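Local structure of eukaryotic initiation factor 4F subunit p150 (2VSO) at residues V78-Q81 with I82-A86; Y128-A131 with R132-E136. The protein is a subunit of eIF4F, the cap-binding complex on which the translation apparatus first assembles, and contributes here its eIF4A-binding middle domain. One frame throughout, in Å; residues are numbered along the deposited sequence.

Contact 1: V78-Q81 with I82-A86; sequences VIEQ and IFLKA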
loop_
_atom_site.group_PDB
_atom_site.type_symbol
_atom_site.label_atom_id
_atom_site.label_comp_id
_atom_site.label_asym_id
_atom_site.label_seq_id
_atom_site.Cartn_x
_atom_site.Cartn_y
_atom_site.Cartn_z
ATOM N N VAL C 78 -11.560 -13.775 -23.745
ATOM C CA VAL C 78 -11.369 -12.448 -23.196
ATOM C C VAL C 78 -12.023 -12.285 -21.824
ATOM O O VAL C 78 -11.389 -11.786 -20.903
ATOM C CB VAL C 78 -11.929 -11.390 -24.147
ATOM C CG1 VAL C 78 -12.231 -10.095 -23.399
ATOM C CG2 VAL C 78 -10.966 -11.164 -25.298
ATOM N N ILE C 79 -13.279 -12.705 -21.684
ATOM C CA ILE C 79 -13.930 -12.686 -20.368
ATOM C C ILE C 79 -13.104 -13.478 -19.359
ATOM O O ILE C 79 -12.908 -13.054 -18.229
ATOM C CB ILE C 79 -15.354 -13.307 -20.377
ATOM C CG1 ILE C 79 -16.321 -12.529 -21.276
ATOM C CG2 ILE C 79 -15.895 -13.387 -18.974
ATOM C CD1 ILE C 79 -15.953 -11.096 -21.469
ATOM N N GLU C 80 -12.630 -14.645 -19.767
ATOM C CA GLU C 80 -11.973 -15.550 -18.841
ATOM C C GLU C 80 -10.673 -14.943 -18.335
ATOM O O GLU C 80 -10.246 -15.188 -17.203
ATOM C CB GLU C 80 -11.682 -16.870 -19.527
ATOM C CG GLU C 80 -10.944 -17.862 -18.654
ATOM C CD GLU C 80 -10.284 -18.971 -19.455
ATOM O OE1 GLU C 80 -9.834 -19.955 -18.836
ATOM O OE2 GLU C 80 -10.212 -18.851 -20.699
ATOM N N GLN C 81 -10.052 -14.143 -19.190
ATOM C CA GLN C 81 -8.791 -13.510 -18.858
ATOM C C GLN C 81 -8.985 -12.291 -17.965
ATOM O O GLN C 81 -8.110 -11.960 -17.166
ATOM C CB GLN C 81 -8.058 -13.096 -20.127
ATOM C CG GLN C 81 -7.254 -14.188 -20.763
ATOM C CD GLN C 81 -6.468 -13.678 -21.953
ATOM O OE1 GLN C 81 -5.551 -12.869 -21.805
ATOM N NE2 GLN C 81 -6.823 -14.149 -23.143
ATOM N N ILE C 82 -10.121 -11.616 -18.119
ATOM C CA ILE C 82 -10.430 -10.464 -17.287
ATOM C C ILE C 82 -10.681 -10.937 -15.871
ATOM O O ILE C 82 -10.292 -10.273 -14.914
ATOM C CB ILE C 82 -11.656 -9.679 -17.785
ATOM C CG1 ILE C 82 -11.368 -9.052 -19.146
ATOM C CG2 ILE C 82 -12.012 -8.590 -16.788
ATOM C CD1 ILE C 82 -12.537 -8.303 -19.732
ATOM N N PHE C 83 -11.319 -12.095 -15.743
ATOM C CA PHE C 83 -11.538 -12.697 -14.429
ATOM C C PHE C 83 -10.236 -13.127 -13.773
ATOM O O PHE C 83 -10.022 -12.887 -12.585
ATOM C CB PHE C 83 -12.488 -13.886 -14.502
ATOM C CG PHE C 83 -13.929 -13.522 -14.343
ATOM C CD1 PHE C 83 -14.652 -13.962 -13.246
ATOM C CD2 PHE C 83 -14.572 -12.738 -15.288
ATOM C CE1 PHE C 83 -15.995 -13.641 -13.103
ATOM C CE2 PHE C 83 -15.910 -12.400 -15.138
ATOM C CZ PHE C 83 -16.619 -12.849 -14.042
ATOM N N LEU C 84 -9.367 -13.770 -14.540
ATOM C CA LEU C 84 -8.076 -14.179 -14.002
ATOM C C LEU C 84 -7.292 -12.950 -13.510
ATOM O O LEU C 84 -6.692 -12.984 -12.438
ATOM C CB LEU C 84 -7.288 -14.982 -15.043
ATOM C CG LEU C 84 -7.938 -16.308 -15.473
ATOM C CD1 LEU C 84 -7.171 -16.958 -16.601
ATOM C CD2 LEU C 84 -8.058 -17.271 -14.316
ATOM N N LYS C 85 -7.318 -11.868 -14.285
ATOM C CA LYS C 85 -6.692 -10.611 -13.891
ATOM C C LYS C 85 -7.353 -10.036 -12.649
ATOM O O LYS C 85 -6.678 -9.677 -11.694
ATOM C CB LYS C 85 -6.771 -9.572 -15.013
ATOM C CG LYS C 85 -5.412 -9.098 -15.548
ATOM C CD LYS C 85 -4.691 -8.246 -14.522
ATOM C CE LYS C 85 -3.187 -8.298 -14.678
ATOM N NZ LYS C 85 -2.650 -7.222 -15.548
ATOM N N ALA C 86 -8.677 -9.949 -12.669
ATOM C CA ALA C 86 -9.411 -9.342 -11.568
ATOM C C ALA C 86 -9.159 -10.065 -10.246
ATOM O O ALA C 86 -9.029 -9.430 -9.201
ATOM C CB ALA C 86 -10.911 -9.290 -11.886
#

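Contact 2: Y128-A131 with R132-E136; sequences YLVA and RCHAE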
loop_
_atom_site.group_PDB
_atom_site.type_symbol
_atom_site.label_atom_id
_atom_site.label_comp_id
_atom_site.label_asym_id
_atom_site.label_seq_id
_atom_site.Cartn_x
_atom_site.Cartn_y
_atom_site.Cartn_z
ATOM N N TYR C 128 -22.277 -14.815 -20.441
ATOM C CA TYR C 128 -20.863 -15.170 -20.340
ATOM C C TYR C 128 -20.274 -14.871 -18.943
ATOM O O TYR C 128 -19.577 -15.710 -18.357
ATOM C CB TYR C 128 -20.058 -14.446 -21.410
ATOM C CG TYR C 128 -20.036 -15.121 -22.750
ATOM C CD1 TYR C 128 -21.174 -15.736 -23.264
ATOM C CD2 TYR C 128 -18.885 -15.137 -23.515
ATOM C CE1 TYR C 128 -21.157 -16.359 -24.502
ATOM C CE2 TYR C 128 -18.857 -15.755 -24.755
ATOM C CZ TYR C 128 -19.997 -16.364 -25.242
ATOM O OH TYR C 128 -19.972 -16.978 -26.474
ATOM N N LEU C 129 -20.554 -13.679 -18.411
ATOM C CA LEU C 129 -20.066 -13.312 -17.081
ATOM C C LEU C 129 -20.503 -14.324 -16.020
ATOM O O LEU C 129 -19.682 -14.845 -15.265
ATOM C CB LEU C 129 -20.538 -11.907 -16.683
ATOM C CG LEU C 129 -20.069 -10.735 -17.540
ATOM C CD1 LEU C 129 -20.628 -9.430 -17.006
ATOM C CD2 LEU C 129 -18.565 -10.682 -17.606
ATOM N N VAL C 130 -21.799 -14.598 -15.960
ATOM C CA VAL C 130 -22.312 -15.572 -15.003
ATOM C C VAL C 130 -21.625 -16.930 -15.153
ATOM O O VAL C 130 -21.088 -17.468 -14.186
ATOM C CB VAL C 130 -23.837 -15.768 -15.136
ATOM C CG1 VAL C 130 -24.407 -16.334 -13.847
ATOM C CG2 VAL C 130 -24.513 -14.451 -15.485
ATOM N N ALA C 131 -21.639 -17.469 -16.369
ATOM C CA ALA C 131 -21.077 -18.793 -16.652
ATOM C C ALA C 131 -19.639 -18.888 -16.182
ATOM O O ALA C 131 -19.193 -19.935 -15.709
ATOM C CB ALA C 131 -21.167 -19.124 -18.168
ATOM N N ARG C 132 -18.916 -17.785 -16.318
ATOM C CA ARG C 132 -17.526 -17.742 -15.893
ATOM C C ARG C 132 -17.331 -17.580 -14.378
ATOM O O ARG C 132 -16.284 -17.974 -13.866
ATOM C CB ARG C 132 -16.763 -16.663 -16.669
ATOM C CG ARG C 132 -15.352 -16.441 -16.204
ATOM C CD ARG C 132 -14.546 -17.699 -16.312
ATOM N NE ARG C 132 -14.458 -18.164 -17.687
ATOM C CZ ARG C 132 -14.029 -19.374 -18.025
ATOM N NH1 ARG C 132 -13.660 -20.224 -17.079
ATOM N NH2 ARG C 132 -13.978 -19.738 -19.300
ATOM N N CYS C 133 -18.307 -17.026 -13.652
ATOM C CA CYS C 133 -18.127 -16.941 -12.185
ATOM C C CYS C 133 -18.351 -18.328 -11.640
ATOM O O CYS C 133 -17.626 -18.786 -10.764
ATOM C CB CYS C 133 -19.091 -15.969 -11.474
ATOM S SG CYS C 133 -19.155 -14.289 -12.100
ATOM N N HIS C 134 -19.378 -18.981 -12.174
ATOM C CA HIS C 134 -19.719 -20.352 -11.809
ATOM C C HIS C 134 -18.540 -21.274 -12.025
ATOM O O HIS C 134 -18.209 -22.093 -11.172
ATOM C CB HIS C 134 -20.894 -20.839 -12.637
ATOM C CG HIS C 134 -22.231 -20.414 -12.110
ATOM N ND1 HIS C 134 -22.629 -20.661 -10.811
ATOM C CD2 HIS C 134 -23.266 -19.790 -12.707
ATOM C CE1 HIS C 134 -23.851 -20.191 -10.634
ATOM N NE2 HIS C 134 -24.264 -19.662 -11.772
ATOM N N ALA C 135 -17.893 -21.130 -13.168
ATOM C CA ALA C 135 -16.710 -21.931 -13.440
ATOM C C ALA C 135 -15.629 -21.663 -12.400
ATOM O O ALA C 135 -15.148 -22.582 -11.736
ATOM C CB ALA C 135 -16.188 -21.666 -14.849
ATOM N N GLU C 136 -15.255 -20.397 -12.251
ATOM C CA GLU C 136 -14.190 -20.039 -11.325
ATOM C C GLU C 136 -14.600 -20.332 -9.880
ATOM O O GLU C 136 -13.771 -20.713 -9.057
ATOM C CB GLU C 136 -13.778 -18.572 -11.508
ATOM C CG GLU C 136 -13.468 -18.177 -12.961
ATOM C CD GLU C 136 -12.278 -18.927 -13.559
ATOM O OE1 GLU C 136 -11.758 -19.850 -12.908
ATOM O OE2 GLU C 136 -11.856 -18.589 -14.684
#

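Contact 1: V78-Q81 with I82-A86
Ile79 O takes two backbone donors from the next turn of the helix. Phe83 N gives the straighter bond, 3.1 Å to Ile79 O at an N-H...O angle of 160°, while Ile82 N reaches the same oxygen only weakly. Ile82 N makes its better bond one residue back, to Val78 O at 3.1 Å. The ladder then continues with Leu84 N to Glu80 O and Lys85 N to Gln81 O, the latter 3.0 Å long. This is the i to i+4 bonding of an alpha-helix, here one of the helices of the MIF4G domain.

The apolar side chains follow the same four-residue spacing. Ile79 has CG1 anti to its carbonyl carbon (chi1 -63°), which leaves the CG2 methyl on the carbonyl side, where the Phe83 ring runs alongside it; Ile79 CG2 to Phe83 CE2 is 4.0 Å. The edge of that ring, near its plane, also borders Ile79 O. Val78 and Ile82 lie side by side in the same way, with Val78 CG1 4.1 Å from Ile82 CD1.

Helix 73-88 is hemmed in on several sides. Val78 and Gln81 meet Met40 of helix 33-45, and Lys85 NZ finds its hydrogen-bond partner there in Asn45. Ile82 packs on Leu99 and Cys100 of helix 93-106. Phe83 sets its ring edge-to-face with Phe179 of helix 163-185 and also touches helix 122-139.

Contact 2: Y128-A131 with R132-E136
Val130 and His134 are brought together by their first torsions: Val130 CG1 lies anti to the backbone N (chi1 -158°), beside the carbonyl, and His134 CG swings beside its own N (chi1 -83°), leaning back over the preceding turn. The two side chains then run side by side, pointing the same way, with Val130 CG1 3.8 Å from His134 CD2 and nearly as close to NE2. In the backbone of the same pair, His134 N bonds to Val130 O at 3.0 Å, with a nearly straight N-H...O angle of 177°. That oxygen has a second donor, Cys133 N, which comes from above the carbonyl plane rather than on a lone pair. Cys133 N is shared, since it also reaches Leu129 O at 3.0 Å, this time in the carbonyl plane.

Around the helix from the histidine, Arg132 bends at chi2 and chi3, which turns NH1 toward Glu136 on the next turn. Arg132 NH1 lies 3.4 Å from Glu136 OE2, a salt bridge between residues one turn apart, and the other carboxylate oxygen of Glu136 is bridged to Lys139. Glu136 thus has a basic partner at each carboxylate oxygen, and Arg132 also lies against Glu80 of helix 73-88.

Cut back to an alanine, His134 would probably leave Val130 CG1 without the ring beside it and open a gap toward Met193 and Glu196 of helix 191-206. Backbone bonds from each N-H to the C=O four residues back mark this as alpha-helix, and they set Val130 beside His134; the helix is one of those stacked in the HEAT-type MIF4G domain.

In the fold
From the N terminus, contact 1 comes first, within helix 73-88; the chain then passes through helix 93-106 before reaching contact 2 in helix 122-139. Each contact spans neighbouring turns of one helix, so neither closes a loop, and the two follow in series without nesting or crossing. Their centres are about 10 Å apart, and they meet directly: Phe83 of contact 1 lies against Arg132 and Cys133 of contact 2, Glu80 packs on Arg132, and Ile79 reaches Leu129. Helix 93-106 touches both, through Ile82 and Leu129. Beyond this shared interface, contact 1 looks to helices 33-45 and 163-185, while contact 2 reaches helix 191-206.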